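Local coordinates for extracellular solute-binding protein, family 1 (Bifidobacterium longum subsp. infantis, PDB 6FTH) that probably binds human milk oligosaccharides outside the cell and hands them to an ABC transporter for uptake, at residues K512-D515 with I516-K520; A97-P100 with G101-E104; P114-K117 with Q118-E122; E436-R439 with S440-D443; K108-D111 with K112-N115. All blocks are in the same frame, centred on the assembly; numbering follows the deposited sequence.

All five contacts are local, made along one helix or round one turn, and all lie 19 to 28 Å from the centre of the chain. Contacts 3 and 5 are joined: they share Pro-114 and Asn-115, their centres are 9 Å apart, and the Lys-117 NZ of one meets the Asp-111 OD1 of the other at 2.9 Å in a salt bridge. Contact 2 precedes them in the chain and touches contact 5 through the neighbouring carboxylates of Glu-104 and Asp-109. Contact 1, at the C-terminal end, has its centre about 24 Å from that of contact 2 and 22 Å from that of contact 4; it touches neither. Contacts 2 and 4 lie farthest apart, about 38 Å between centres.

Contact 1 of 5, residues K512-D515 with I516-K520; sequences KWYD and IYTKK
Lys-519 NZ reaches back one helical turn to Asp-515 OD1, forming a 3.0 Å salt bridge. The two side chains run alongside each other, and the ammonium meets the oxygen from above the carboxylate plane. A water closes the other side of the pair, donating to Asp-515 OD2 and accepting from NZ. Nearby, Thr-518 CG2 is modelled over the Tyr-514 ring but crowds Tyr-514 O, so this detail is doubtful. Ile-516 CD1 lies over the six-membered ring of Trp-513, displaced toward the rim, with CE3 3.6 Å away; its chain leads there with CG1 anti to the carbonyl carbon (chi1 -73°). Backbone bonds from Ile-516 N to Lys-512 O and from Tyr-517 N to Trp-513 O hold this last turn of helix 503-518, and Lys-519 N closes it on Asp-515 O at 2.9 Å.

Farther out, Gln-511 also holds Asp-515 OD1, and Lys-519 NZ reaches the Gly-240 carbonyl. Tyr-514 OH bonds to Val-445 O, while Asp-459 receives both Trp-513 NE1 and Lys-512 NZ. The chemistry is that of a helix C-terminus tied down by aromatic side chains, where the Asp-515 carboxylate probably helps hold the Lys-519 ammonium beside the Gly-240 carbonyl.

Contact 2 of 5, residues A97-P100 with G101-E104; sequences AQFP and GLFE
Leu-102 N gives its hydrogen to Phe-99 O, 3.1 Å away, in the shorter of two successive backbone bonds; the N-H points well at the oxygen (157°), although the donor stands above the carbonyl plane. The second bond, from Phe-103 N to Pro-100 O at 3.2 Å, is almost straight at the hydrogen (174°). Both link residues three apart, the spacing of a 3-10 turn, and they wind the chain once more after helix 93-98 has ended. Pro-100, whose nitrogen has no hydrogen to give, starts this turn, and Gly-101 follows it on the surface.

Side chains add little directly. Leu-102 CD2 rests 3.8 Å from Phe-99 CB, touching the root of that side chain; Phe-99 CG lies anti to the carbonyl carbon (chi1 -60°), which carries the ring away from the turn. Leu-102 CB approaches Phe-99 O at 3.3 Å, on the carbonyl that receives its own N-H. The Phe-103 ring comes near the same oxygen, with CD2 3.8 Å from it.

The apolar groups find their main company elsewhere: Phe-99, Leu-102 and Phe-103 all rest on Leu-78 of helix 67-80, and Phe-103 also meets the Phe-91 ring at an inclined angle. Beyond the turn the chain runs beside strand 339-343, where Glu-104 pairs through its backbone with Leu-343, and the Glu-104 carboxylate bridges to Lys-350 at the start of helix 350-360.

Contact 3 of 5, residues P114-K117 with Q118-E122; sequences PNVK and QFFKE
Val-116 CG1 lies over the face of the Phe-120 ring, 4.0 Å from its centroid and 22° off the normal, with CZ and CE2 each 3.8 Å from the methyl. This is the tight side of helix 114-122. Val-116 points CG1 along the helix by setting it anti to the backbone N (chi1 177°), and the Val-116 carbonyl oxygen also stands over a face of the ring, near CG, while it accepts Phe-120 N at 3.0 Å. Leu-140 and Pro-141 of strand 140-143 back this side, and Phe-119 stacks on Trp-412. Replacing Phe-120 by an alanine would probably leave Val-116 CG1 without its ring and open a gap toward Pro-141 and Gln-127.

The solvent side is looser and polar. Gln-118 NE2 donates to Glu-122 OE2 at 3.0 Å, nearly straight (177°) and in the amide plane, using the carboxylate's anti lone pair; this bond spans one turn at the surface. Lys-117 turns the other way, to Asp-111.

Four successive i to i+4 backbone bonds, from Gln-118 N to Pro-114 O through Lys-121 N to Lys-117 O, run beneath both sides. Apolar and CH-pi contacts thus face the protein and amide-carboxylate pairing the solvent, as in an amphipathic helix.

Contact 4 of 5, residues E436-R439 with S440-D443; sequences EEQR and SHFD
The His-441 imidazole carries Glu-437 O and Gln-438 CA over one face and Glu-437 OE2 at its edge, close to the ring plane. Helix 436-439 ends here in a type I beta turn from Arg-439 to Phe-442. NE2 donates to OE2 at 2.6 Å, a His-carboxylate bond on the oxygen's anti side, with the carboxylate and ring planes 63° apart. Glu-437 gets there through a bend at chi2 (65°) after CG leaves anti to the backbone N. On the far nitrogen, His-441 ND1 bonds to Thr-327 O, so both ring nitrogens are engaged and the ring's rotation is fixed. A leucine in place of His-441 would probably leave the Glu-437 carboxylate and the Thr-327 carbonyl without these partners.

The second ring, Phe-442, has Arg-439 O over a face, 3.3 Å from CD2. Arg-439, bent at chi3, sends NH1 to the carbonyls of Asp-330 and Ser-332, and Gln-438 reaches Val-316 O. One residue ahead of the turn, His-441 N donates to Gln-438 O at 3.1 Å, while Ser-440 N makes only weak bonds to the Glu-436 and Glu-437 carbonyls. Glu-437 O has a firmer partner in the serine hydroxyl: Ser-440 OG donates to it at 2.7 Å.

Contact 5 of 5, residues K108-D111 with K112-N115; sequences KDLD and KMPN
Met-113 leaves the backbone with CG anti to the carbonyl carbon (chi1 -62°) and then bends at its thioether (chi3 -68°), which turns CE back toward the preceding turn. There CE comes 4.0 Å from Leu-110 CD2 and 3.7 Å from Asp-109 O, so the methyl end bridges a branched side chain and a backbone carbonyl. In Leu-110, chi1 (-80°) and a chi2 near 180° together set CD2 beside the methionine methyl as well as Val-116 and Phe-120 of helix 114-122.

Two backbone bonds hold the bend. Lys-112 N reaches Asp-109 O at 3.0 Å and Met-113 N reaches Leu-110 O at 2.9 Å; in both cases the donor lies well above the carbonyl plane. Pro-114 CD packs loosely against Asp-111 O, 3.8 Å away.

Outside the turn, Lys-112 lies against Asp-351 and Leu-354, and Met-113 against Ala-357, all of helix 350-360. Spacings of three residues in both bonds mark a 3-10 turn, which here leads straight into an alpha-helix: Met-113 takes the N-cap position and Pro-114 opens the first turn of helix 114-122.

Contact 1 of 5, residues K512-D515 with I516-K520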
loop_
_atom_site.group_PDB
_atom_site.type_symbol
_atom_site.label_atom_id
_atom_site.label_comp_id
_atom_site.label_asym_id
_atom_site.label_seq_id
_atom_site.Cartn_x
_atom_site.Cartn_y
_atom_site.Cartn_z
ATOM N N LYS A 512 12.143 7.719 -18.739
ATOM C CA LYS A 512 11.519 8.801 -19.497
ATOM C C LYS A 512 10.405 9.461 -18.702
ATOM O O LYS A 512 10.351 10.687 -18.595
ATOM C CB LYS A 512 10.973 8.252 -20.814
ATOM C CG LYS A 512 10.273 9.313 -21.657
ATOM C CD LYS A 512 9.796 8.772 -22.970
ATOM C CE LYS A 512 8.634 7.855 -22.779
ATOM N NZ LYS A 512 8.043 7.364 -24.074
ATOM N N TRP A 513 9.485 8.670 -18.163
ATOM C CA TRP A 513 8.359 9.273 -17.446
ATOM C C TRP A 513 8.808 9.871 -16.121
ATOM O O TRP A 513 8.318 10.928 -15.708
ATOM C CB TRP A 513 7.253 8.250 -17.249
ATOM C CG TRP A 513 6.589 7.954 -18.553
ATOM C CD1 TRP A 513 6.746 6.837 -19.318
ATOM C CD2 TRP A 513 5.763 8.847 -19.305
ATOM N NE1 TRP A 513 6.042 6.968 -20.504
ATOM C CE2 TRP A 513 5.446 8.199 -20.520
ATOM C CE3 TRP A 513 5.265 10.135 -19.075
ATOM C CZ2 TRP A 513 4.614 8.782 -21.481
ATOM C CZ3 TRP A 513 4.445 10.717 -20.038
ATOM C CH2 TRP A 513 4.133 10.037 -21.228
ATOM N N TYR A 514 9.759 9.220 -15.451
ATOM C CA TYR A 514 10.344 9.828 -14.264
ATOM C C TYR A 514 10.898 11.214 -14.583
ATOM O O TYR A 514 10.674 12.178 -13.839
ATOM C CB TYR A 514 11.425 8.897 -13.744
ATOM C CG TYR A 514 12.266 9.450 -12.642
ATOM C CD1 TYR A 514 11.878 9.345 -11.302
ATOM C CD2 TYR A 514 13.472 10.046 -12.929
ATOM C CE1 TYR A 514 12.677 9.848 -10.275
ATOM C CE2 TYR A 514 14.278 10.538 -11.922
ATOM C CZ TYR A 514 13.882 10.437 -10.588
ATOM O OH TYR A 514 14.709 10.952 -9.595
ATOM N N ASP A 515 11.622 11.335 -15.688
ATOM C CA ASP A 515 12.184 12.629 -16.081
ATOM C C ASP A 515 11.080 13.642 -16.389
ATOM O O ASP A 515 11.137 14.790 -15.941
ATOM C CB ASP A 515 13.106 12.451 -17.291
ATOM C CG ASP A 515 14.394 11.742 -16.957
ATOM O OD1 ASP A 515 14.724 11.597 -15.763
ATOM O OD2 ASP A 515 15.088 11.327 -17.900
ATOM N N ILE A 516 10.068 13.233 -17.156
ATOM C CA ILE A 516 8.962 14.136 -17.503
ATOM C C ILE A 516 8.324 14.707 -16.240
ATOM O O ILE A 516 8.055 15.914 -16.149
ATOM C CB ILE A 516 7.930 13.400 -18.377
ATOM C CG1 ILE A 516 8.484 13.198 -19.797
ATOM C CG2 ILE A 516 6.598 14.148 -18.409
ATOM C CD1 ILE A 516 7.645 12.263 -20.665
ATOM N N TYR A 517 8.081 13.846 -15.243
ATOM C CA TYR A 517 7.351 14.262 -14.041
ATOM C C TYR A 517 8.229 14.996 -13.028
ATOM O O TYR A 517 7.716 15.803 -12.247
ATOM C CB TYR A 517 6.728 13.044 -13.360
ATOM C CG TYR A 517 5.373 12.640 -13.863
ATOM C CD1 TYR A 517 5.222 11.724 -14.899
ATOM C CD2 TYR A 517 4.220 13.138 -13.254
ATOM C CE1 TYR A 517 3.957 11.339 -15.327
ATOM C CE2 TYR A 517 2.964 12.763 -13.682
ATOM C CZ TYR A 517 2.833 11.860 -14.708
ATOM O OH TYR A 517 1.556 11.496 -15.094
ATOM N N THR A 518 9.536 14.761 -13.004
ATOM C CA THR A 518 10.356 15.247 -11.902
ATOM C C THR A 518 11.423 16.249 -12.292
ATOM O O THR A 518 11.962 16.917 -11.399
ATOM C CB THR A 518 11.017 14.080 -11.138
ATOM O OG1 THR A 518 11.529 14.573 -9.903
ATOM C CG2 THR A 518 12.142 13.541 -11.895
ATOM N N LYS A 519 11.743 16.389 -13.581
ATOM C CA LYS A 519 12.861 17.212 -14.012
ATOM C C LYS A 519 12.373 18.316 -14.937
ATOM O O LYS A 519 11.416 18.134 -15.704
ATOM C CB LYS A 519 13.923 16.368 -14.730
ATOM C CG LYS A 519 14.598 15.374 -13.803
ATOM C CD LYS A 519 15.699 14.580 -14.504
ATOM C CE LYS A 519 16.177 13.436 -13.615
ATOM N NZ LYS A 519 17.153 12.573 -14.312
ATOM N N LYS A 520 13.034 19.469 -14.841
ATOM C CA LYS A 520 12.670 20.627 -15.659
ATOM C C LYS A 520 13.120 20.419 -17.104
ATOM O O LYS A 520 13.899 19.500 -17.391
ATOM C CB LYS A 520 13.272 21.921 -15.087
ATOM C CG LYS A 520 14.804 21.995 -15.100
ATOM C CD LYS A 520 15.316 23.337 -14.542
ATOM C CE LYS A 520 15.021 24.493 -15.505
ATOM N NZ LYS A 520 15.473 25.828 -15.006
HETATM O O HOH W 1 17.670 11.756 -17.187
#

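Contact 2 of 5, residues A97-P100 with G101-E104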
loop_
_atom_site.group_PDB
_atom_site.type_symbol
_atom_site.label_atom_id
_atom_site.label_comp_id
_atom_site.label_asym_id
_atom_site.label_seq_id
_atom_site.Cartn_x
_atom_site.Cartn_y
_atom_site.Cartn_z
ATOM N N ALA A 97 -7.230 6.549 -18.955
ATOM C CA ALA A 97 -6.369 6.885 -20.078
ATOM C C ALA A 97 -6.526 5.896 -21.227
ATOM O O ALA A 97 -6.376 6.277 -22.392
ATOM C CB ALA A 97 -4.909 6.932 -19.615
ATOM N N GLN A 98 -6.815 4.629 -20.921
ATOM C CA GLN A 98 -7.087 3.639 -21.957
ATOM C C GLN A 98 -8.460 3.821 -22.592
ATOM O O GLN A 98 -8.687 3.307 -23.691
ATOM C CB GLN A 98 -7.015 2.215 -21.403
ATOM C CG GLN A 98 -5.665 1.816 -20.823
ATOM C CD GLN A 98 -4.615 1.512 -21.889
ATOM O OE1 GLN A 98 -4.942 1.154 -23.032
ATOM N NE2 GLN A 98 -3.345 1.655 -21.514
ATOM N N PHE A 99 -9.376 4.524 -21.916
ATOM C CA PHE A 99 -10.729 4.773 -22.426
ATOM C C PHE A 99 -11.082 6.238 -22.189
ATOM O O PHE A 99 -12.036 6.560 -21.478
ATOM C CB PHE A 99 -11.746 3.871 -21.729
ATOM C CG PHE A 99 -11.489 2.404 -21.899
ATOM C CD1 PHE A 99 -10.631 1.740 -21.050
ATOM C CD2 PHE A 99 -12.126 1.684 -22.898
ATOM C CE1 PHE A 99 -10.388 0.386 -21.206
ATOM C CE2 PHE A 99 -11.892 0.334 -23.049
ATOM C CZ PHE A 99 -11.019 -0.312 -22.204
ATOM N N PRO A 100 -10.336 7.159 -22.800
ATOM C CA PRO A 100 -10.416 8.564 -22.366
ATOM C C PRO A 100 -11.776 9.208 -22.589
ATOM O O PRO A 100 -12.258 9.941 -21.715
ATOM C CB PRO A 100 -9.322 9.238 -23.202
ATOM C CG PRO A 100 -9.297 8.425 -24.472
ATOM C CD PRO A 100 -9.553 6.997 -24.034
ATOM N N GLY A 101 -12.403 8.968 -23.741
ATOM C CA GLY A 101 -13.677 9.597 -24.051
ATOM C C GLY A 101 -14.809 9.195 -23.135
ATOM O O GLY A 101 -15.882 9.806 -23.201
ATOM N N LEU A 102 -14.595 8.194 -22.284
ATOM C CA LEU A 102 -15.615 7.725 -21.362
ATOM C C LEU A 102 -15.777 8.638 -20.151
ATOM O O LEU A 102 -16.833 8.606 -19.506
ATOM C CB LEU A 102 -15.235 6.325 -20.870
ATOM C CG LEU A 102 -16.198 5.154 -21.009
ATOM C CD1 LEU A 102 -16.888 5.126 -22.390
ATOM C CD2 LEU A 102 -15.426 3.858 -20.767
ATOM N N PHE A 103 -14.766 9.442 -19.823
ATOM C CA PHE A 103 -14.713 10.127 -18.535
ATOM C C PHE A 103 -14.531 11.630 -18.686
ATOM O O PHE A 103 -13.787 12.103 -19.544
ATOM C CB PHE A 103 -13.570 9.557 -17.665
ATOM C CG PHE A 103 -13.776 8.117 -17.292
ATOM C CD1 PHE A 103 -14.721 7.769 -16.350
ATOM C CD2 PHE A 103 -13.052 7.117 -17.909
ATOM C CE1 PHE A 103 -14.934 6.438 -16.001
ATOM C CE2 PHE A 103 -13.251 5.792 -17.563
ATOM C CZ PHE A 103 -14.202 5.456 -16.604
ATOM N N GLU A 104 -15.204 12.373 -17.813
ATOM C CA GLU A 104 -15.028 13.814 -17.739
ATOM C C GLU A 104 -13.626 14.147 -17.246
ATOM O O GLU A 104 -13.132 13.554 -16.281
ATOM C CB GLU A 104 -16.048 14.379 -16.747
ATOM C CG GLU A 104 -15.946 15.875 -16.490
ATOM C CD GLU A 104 -16.862 16.666 -17.385
ATOM O OE1 GLU A 104 -17.386 16.087 -18.364
ATOM O OE2 GLU A 104 -17.057 17.861 -17.099
#

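Contact 3 of 5, residues P114-K117 with Q118-E122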
loop_
_atom_site.group_PDB
_atom_site.type_symbol
_atom_site.label_atom_id
_atom_site.label_comp_id
_atom_site.label_asym_id
_atom_site.label_seq_id
_atom_site.Cartn_x
_atom_site.Cartn_y
_atom_site.Cartn_z
ATOM N N PRO A 114 -14.789 23.349 -4.821
ATOM C CA PRO A 114 -13.850 24.092 -3.972
ATOM C C PRO A 114 -13.217 23.255 -2.865
ATOM O O PRO A 114 -12.072 23.512 -2.487
ATOM C CB PRO A 114 -14.702 25.258 -3.436
ATOM C CG PRO A 114 -16.114 24.849 -3.669
ATOM C CD PRO A 114 -16.102 24.006 -4.907
ATOM N N ASN A 115 -13.916 22.237 -2.339
ATOM C CA ASN A 115 -13.316 21.441 -1.271
ATOM C C ASN A 115 -12.208 20.552 -1.828
ATOM O O ASN A 115 -11.263 20.211 -1.111
ATOM C CB ASN A 115 -14.378 20.591 -0.570
ATOM C CG ASN A 115 -15.412 21.431 0.174
ATOM O OD1 ASN A 115 -15.096 22.484 0.721
ATOM N ND2 ASN A 115 -16.643 20.969 0.183
ATOM N N VAL A 116 -12.333 20.168 -3.099
ATOM C CA VAL A 116 -11.282 19.426 -3.789
ATOM C C VAL A 116 -10.115 20.346 -4.098
ATOM O O VAL A 116 -8.953 19.957 -3.977
ATOM C CB VAL A 116 -11.828 18.789 -5.078
ATOM C CG1 VAL A 116 -10.709 18.077 -5.857
ATOM C CG2 VAL A 116 -12.971 17.812 -4.791
ATOM N N LYS A 117 -10.397 21.583 -4.508
ATOM C CA LYS A 117 -9.311 22.543 -4.687
ATOM C C LYS A 117 -8.530 22.733 -3.393
ATOM O O LYS A 117 -7.300 22.862 -3.405
ATOM C CB LYS A 117 -9.857 23.894 -5.159
ATOM C CG LYS A 117 -10.211 23.946 -6.619
ATOM C CD LYS A 117 -10.272 25.384 -7.123
ATOM C CE LYS A 117 -11.392 26.162 -6.494
ATOM N NZ LYS A 117 -11.496 27.500 -7.185
ATOM N N GLN A 118 -9.230 22.785 -2.261
ATOM C CA GLN A 118 -8.550 22.956 -0.984
ATOM C C GLN A 118 -7.700 21.734 -0.658
ATOM O O GLN A 118 -6.561 21.859 -0.184
ATOM C CB GLN A 118 -9.582 23.219 0.114
ATOM C CG GLN A 118 -8.982 23.568 1.425
ATOM C CD GLN A 118 -8.361 24.938 1.410
ATOM O OE1 GLN A 118 -8.765 25.799 0.624
ATOM N NE2 GLN A 118 -7.374 25.148 2.260
ATOM N N PHE A 119 -8.240 20.540 -0.920
ATOM C CA PHE A 119 -7.455 19.315 -0.794
ATOM C C PHE A 119 -6.142 19.451 -1.562
ATOM O O PHE A 119 -5.059 19.231 -1.010
ATOM C CB PHE A 119 -8.332 18.157 -1.311
ATOM C CG PHE A 119 -7.685 16.772 -1.333
ATOM C CD1 PHE A 119 -6.561 16.439 -0.602
ATOM C CD2 PHE A 119 -8.257 15.795 -2.142
ATOM C CE1 PHE A 119 -6.020 15.161 -0.666
ATOM C CE2 PHE A 119 -7.733 14.511 -2.191
ATOM C CZ PHE A 119 -6.614 14.201 -1.458
ATOM N N PHE A 120 -6.230 19.861 -2.826
ATOM C CA PHE A 120 -5.049 19.952 -3.673
ATOM C C PHE A 120 -4.110 21.071 -3.245
ATOM O O PHE A 120 -2.898 20.944 -3.436
ATOM C CB PHE A 120 -5.474 20.152 -5.132
ATOM C CG PHE A 120 -6.152 18.957 -5.752
ATOM C CD1 PHE A 120 -6.184 17.705 -5.119
ATOM C CD2 PHE A 120 -6.743 19.075 -6.997
ATOM C CE1 PHE A 120 -6.786 16.613 -5.734
ATOM C CE2 PHE A 120 -7.341 17.985 -7.611
ATOM C CZ PHE A 120 -7.377 16.761 -6.971
ATOM N N LYS A 121 -4.642 22.164 -2.688
ATOM C CA LYS A 121 -3.790 23.222 -2.148
ATOM C C LYS A 121 -2.960 22.712 -0.982
ATOM O O LYS A 121 -1.750 22.957 -0.905
ATOM C CB LYS A 121 -4.634 24.405 -1.671
ATOM C CG LYS A 121 -3.788 25.559 -1.054
ATOM C CD LYS A 121 -4.651 26.734 -0.598
ATOM C CE LYS A 121 -3.804 27.971 -0.227
ATOM N NZ LYS A 121 -2.766 27.664 0.792
ATOM N N GLU A 122 -3.612 22.010 -0.038
ATOM C CA GLU A 122 -2.926 21.521 1.147
ATOM C C GLU A 122 -2.065 20.301 0.863
ATOM O O GLU A 122 -1.055 20.093 1.545
ATOM C CB GLU A 122 -3.952 21.214 2.248
ATOM C CG GLU A 122 -4.797 22.439 2.664
ATOM C CD GLU A 122 -5.597 22.272 3.971
ATOM O OE1 GLU A 122 -5.220 21.438 4.824
ATOM O OE2 GLU A 122 -6.606 22.997 4.143
#

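Contact 4 of 5, residues E436-R439 with S440-D443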
loop_
_atom_site.group_PDB
_atom_site.type_symbol
_atom_site.label_atom_id
_atom_site.label_comp_id
_atom_site.label_asym_id
_atom_site.label_seq_id
_atom_site.Cartn_x
_atom_site.Cartn_y
_atom_site.Cartn_z
ATOM N N GLU A 436 12.158 6.846 10.799
ATOM C CA GLU A 436 12.441 8.215 10.381
ATOM C C GLU A 436 13.914 8.416 10.066
ATOM O O GLU A 436 14.256 9.086 9.086
ATOM C CB GLU A 436 11.976 9.224 11.431
ATOM C CG GLU A 436 10.549 9.632 11.233
ATOM C CD GLU A 436 10.197 10.970 11.892
ATOM O OE1 GLU A 436 9.638 10.939 13.004
ATOM O OE2 GLU A 436 10.465 12.036 11.281
ATOM N N GLU A 437 14.800 7.816 10.850
ATOM C CA GLU A 437 16.220 7.948 10.575
ATOM C C GLU A 437 16.587 7.322 9.237
ATOM O O GLU A 437 17.219 7.972 8.396
ATOM C CB GLU A 437 17.053 7.368 11.721
ATOM C CG GLU A 437 18.545 7.406 11.458
ATOM C CD GLU A 437 19.121 8.797 11.365
ATOM O OE1 GLU A 437 18.666 9.692 12.102
ATOM O OE2 GLU A 437 20.064 9.001 10.571
ATOM N N GLN A 438 16.218 6.053 9.004
ATOM C CA GLN A 438 16.636 5.428 7.748
ATOM C C GLN A 438 15.963 6.080 6.547
ATOM O O GLN A 438 16.582 6.241 5.492
ATOM C CB GLN A 438 16.387 3.921 7.764
ATOM C CG GLN A 438 17.456 3.186 8.519
ATOM C CD GLN A 438 17.236 1.696 8.598
ATOM O OE1 GLN A 438 16.105 1.201 8.456
ATOM N NE2 GLN A 438 18.319 0.963 8.821
ATOM N N ARG A 439 14.706 6.498 6.684
ATOM C CA ARG A 439 14.053 7.187 5.570
ATOM C C ARG A 439 14.696 8.530 5.269
ATOM O O ARG A 439 14.648 8.987 4.119
ATOM C CB ARG A 439 12.545 7.324 5.817
ATOM C CG ARG A 439 11.800 6.005 5.580
ATOM C CD ARG A 439 10.375 5.987 5.999
ATOM N NE ARG A 439 9.551 7.100 5.525
ATOM C CZ ARG A 439 8.580 7.027 4.599
ATOM N NH1 ARG A 439 8.338 5.926 3.946
ATOM N NH2 ARG A 439 7.814 8.071 4.344
ATOM N N SER A 440 15.380 9.128 6.241
ATOM C CA SER A 440 16.044 10.400 5.999
ATOM C C SER A 440 17.342 10.246 5.235
ATOM O O SER A 440 17.936 11.263 4.867
ATOM C CB SER A 440 16.302 11.146 7.317
ATOM O OG SER A 440 17.409 10.627 8.035
ATOM N N HIS A 441 17.775 9.021 4.944
ATOM C CA HIS A 441 19.019 8.759 4.232
ATOM C C HIS A 441 18.852 8.747 2.719
ATOM O O HIS A 441 19.797 8.370 2.015
ATOM C CB HIS A 441 19.571 7.414 4.680
ATOM C CG HIS A 441 19.889 7.356 6.143
ATOM N ND1 HIS A 441 20.215 6.180 6.779
ATOM C CD2 HIS A 441 19.972 8.330 7.084
ATOM C CE1 HIS A 441 20.447 6.422 8.054
ATOM N NE2 HIS A 441 20.316 7.719 8.266
ATOM N N PHE A 442 17.669 9.069 2.207
ATOM C CA PHE A 442 17.459 9.139 0.765
ATOM C C PHE A 442 16.613 10.353 0.402
ATOM O O PHE A 442 15.815 10.852 1.211
ATOM C CB PHE A 442 16.838 7.852 0.189
ATOM C CG PHE A 442 15.387 7.658 0.519
ATOM C CD1 PHE A 442 14.405 8.198 -0.282
ATOM C CD2 PHE A 442 14.998 6.905 1.610
ATOM C CE1 PHE A 442 13.059 8.008 -0.008
ATOM C CE2 PHE A 442 13.677 6.696 1.882
ATOM C CZ PHE A 442 12.695 7.251 1.092
ATOM N N ASP A 443 16.789 10.818 -0.821
ATOM C CA ASP A 443 16.038 11.944 -1.339
ATOM C C ASP A 443 14.742 11.440 -1.964
ATOM O O ASP A 443 14.774 10.524 -2.795
ATOM C CB ASP A 443 16.877 12.686 -2.376
ATOM C CG ASP A 443 16.201 13.914 -2.889
ATOM O OD1 ASP A 443 15.168 13.816 -3.582
ATOM O OD2 ASP A 443 16.733 15.024 -2.607
#

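Contact 5 of 5, residues K108-D111 with K112-N115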
loop_
_atom_site.group_PDB
_atom_site.type_symbol
_atom_site.label_atom_id
_atom_site.label_comp_id
_atom_site.label_asym_id
_atom_site.label_seq_id
_atom_site.Cartn_x
_atom_site.Cartn_y
_atom_site.Cartn_z
ATOM N N LYS A 108 -10.938 20.474 -15.518
ATOM C CA LYS A 108 -11.680 21.618 -16.042
ATOM C C LYS A 108 -12.841 22.020 -15.147
ATOM O O LYS A 108 -13.464 23.055 -15.405
ATOM C CB LYS A 108 -12.263 21.292 -17.424
ATOM C CG LYS A 108 -11.234 20.906 -18.492
ATOM C CD LYS A 108 -10.242 22.030 -18.734
ATOM C CE LYS A 108 -9.296 21.708 -19.889
ATOM N NZ LYS A 108 -8.413 20.539 -19.577
ATOM N N ASP A 109 -13.141 21.230 -14.113
ATOM C CA ASP A 109 -14.331 21.401 -13.288
ATOM C C ASP A 109 -14.000 21.810 -11.857
ATOM O O ASP A 109 -14.886 21.787 -10.994
ATOM C CB ASP A 109 -15.140 20.099 -13.255
ATOM C CG ASP A 109 -15.708 19.721 -14.604
ATOM O OD1 ASP A 109 -15.979 20.641 -15.403
ATOM O OD2 ASP A 109 -15.897 18.511 -14.866
ATOM N N LEU A 110 -12.753 22.191 -11.574
ATOM C CA LEU A 110 -12.366 22.385 -10.183
ATOM C C LEU A 110 -13.081 23.556 -9.520
ATOM O O LEU A 110 -13.217 23.566 -8.295
ATOM C CB LEU A 110 -10.848 22.504 -10.065
ATOM C CG LEU A 110 -10.113 21.156 -10.106
ATOM C CD1 LEU A 110 -8.624 21.378 -10.331
ATOM C CD2 LEU A 110 -10.343 20.387 -8.818
ATOM N N ASP A 111 -13.563 24.536 -10.285
ATOM C CA ASP A 111 -14.242 25.649 -9.630
ATOM C C ASP A 111 -15.587 25.233 -9.059
ATOM O O ASP A 111 -16.099 25.903 -8.156
ATOM C CB ASP A 111 -14.392 26.832 -10.590
ATOM C CG ASP A 111 -13.071 27.530 -10.866
ATOM O OD1 ASP A 111 -12.130 27.436 -10.032
ATOM O OD2 ASP A 111 -12.978 28.185 -11.928
ATOM N N LYS A 112 -16.167 24.144 -9.551
ATOM C CA LYS A 112 -17.369 23.578 -8.947
ATOM C C LYS A 112 -17.055 22.635 -7.797
ATOM O O LYS A 112 -17.986 22.089 -7.189
ATOM C CB LYS A 112 -18.222 22.855 -10.003
ATOM C CG LYS A 112 -18.677 23.775 -11.135
ATOM C CD LYS A 112 -19.688 23.119 -12.043
ATOM C CE LYS A 112 -19.788 23.870 -13.359
ATOM N NZ LYS A 112 -19.684 25.339 -13.156
ATOM N N MET A 113 -15.775 22.447 -7.473
ATOM C CA MET A 113 -15.361 21.561 -6.383
ATOM C C MET A 113 -14.371 22.265 -5.468
ATOM O O MET A 113 -13.220 21.842 -5.322
ATOM C CB MET A 113 -14.754 20.280 -6.954
ATOM C CG MET A 113 -15.730 19.480 -7.788
ATOM S SD MET A 113 -15.034 17.924 -8.411
ATOM C CE MET A 113 -13.805 18.502 -9.577
ATOM N N PRO A 114 -14.789 23.349 -4.821
ATOM C CA PRO A 114 -13.850 24.092 -3.972
ATOM C C PRO A 114 -13.217 23.255 -2.865
ATOM O O PRO A 114 -12.072 23.512 -2.487
ATOM C CB PRO A 114 -14.702 25.258 -3.436
ATOM C CG PRO A 114 -16.114 24.849 -3.669
ATOM C CD PRO A 114 -16.102 24.006 -4.907
ATOM N N ASN A 115 -13.916 22.237 -2.339
ATOM C CA ASN A 115 -13.316 21.441 -1.271
ATOM C C ASN A 115 -12.208 20.552 -1.828
ATOM O O ASN A 115 -11.263 20.211 -1.111
ATOM C CB ASN A 115 -14.378 20.591 -0.570
ATOM C CG ASN A 115 -15.412 21.431 0.174
ATOM O OD1 ASN A 115 -15.096 22.484 0.721
ATOM N ND2 ASN A 115 -16.643 20.969 0.183
#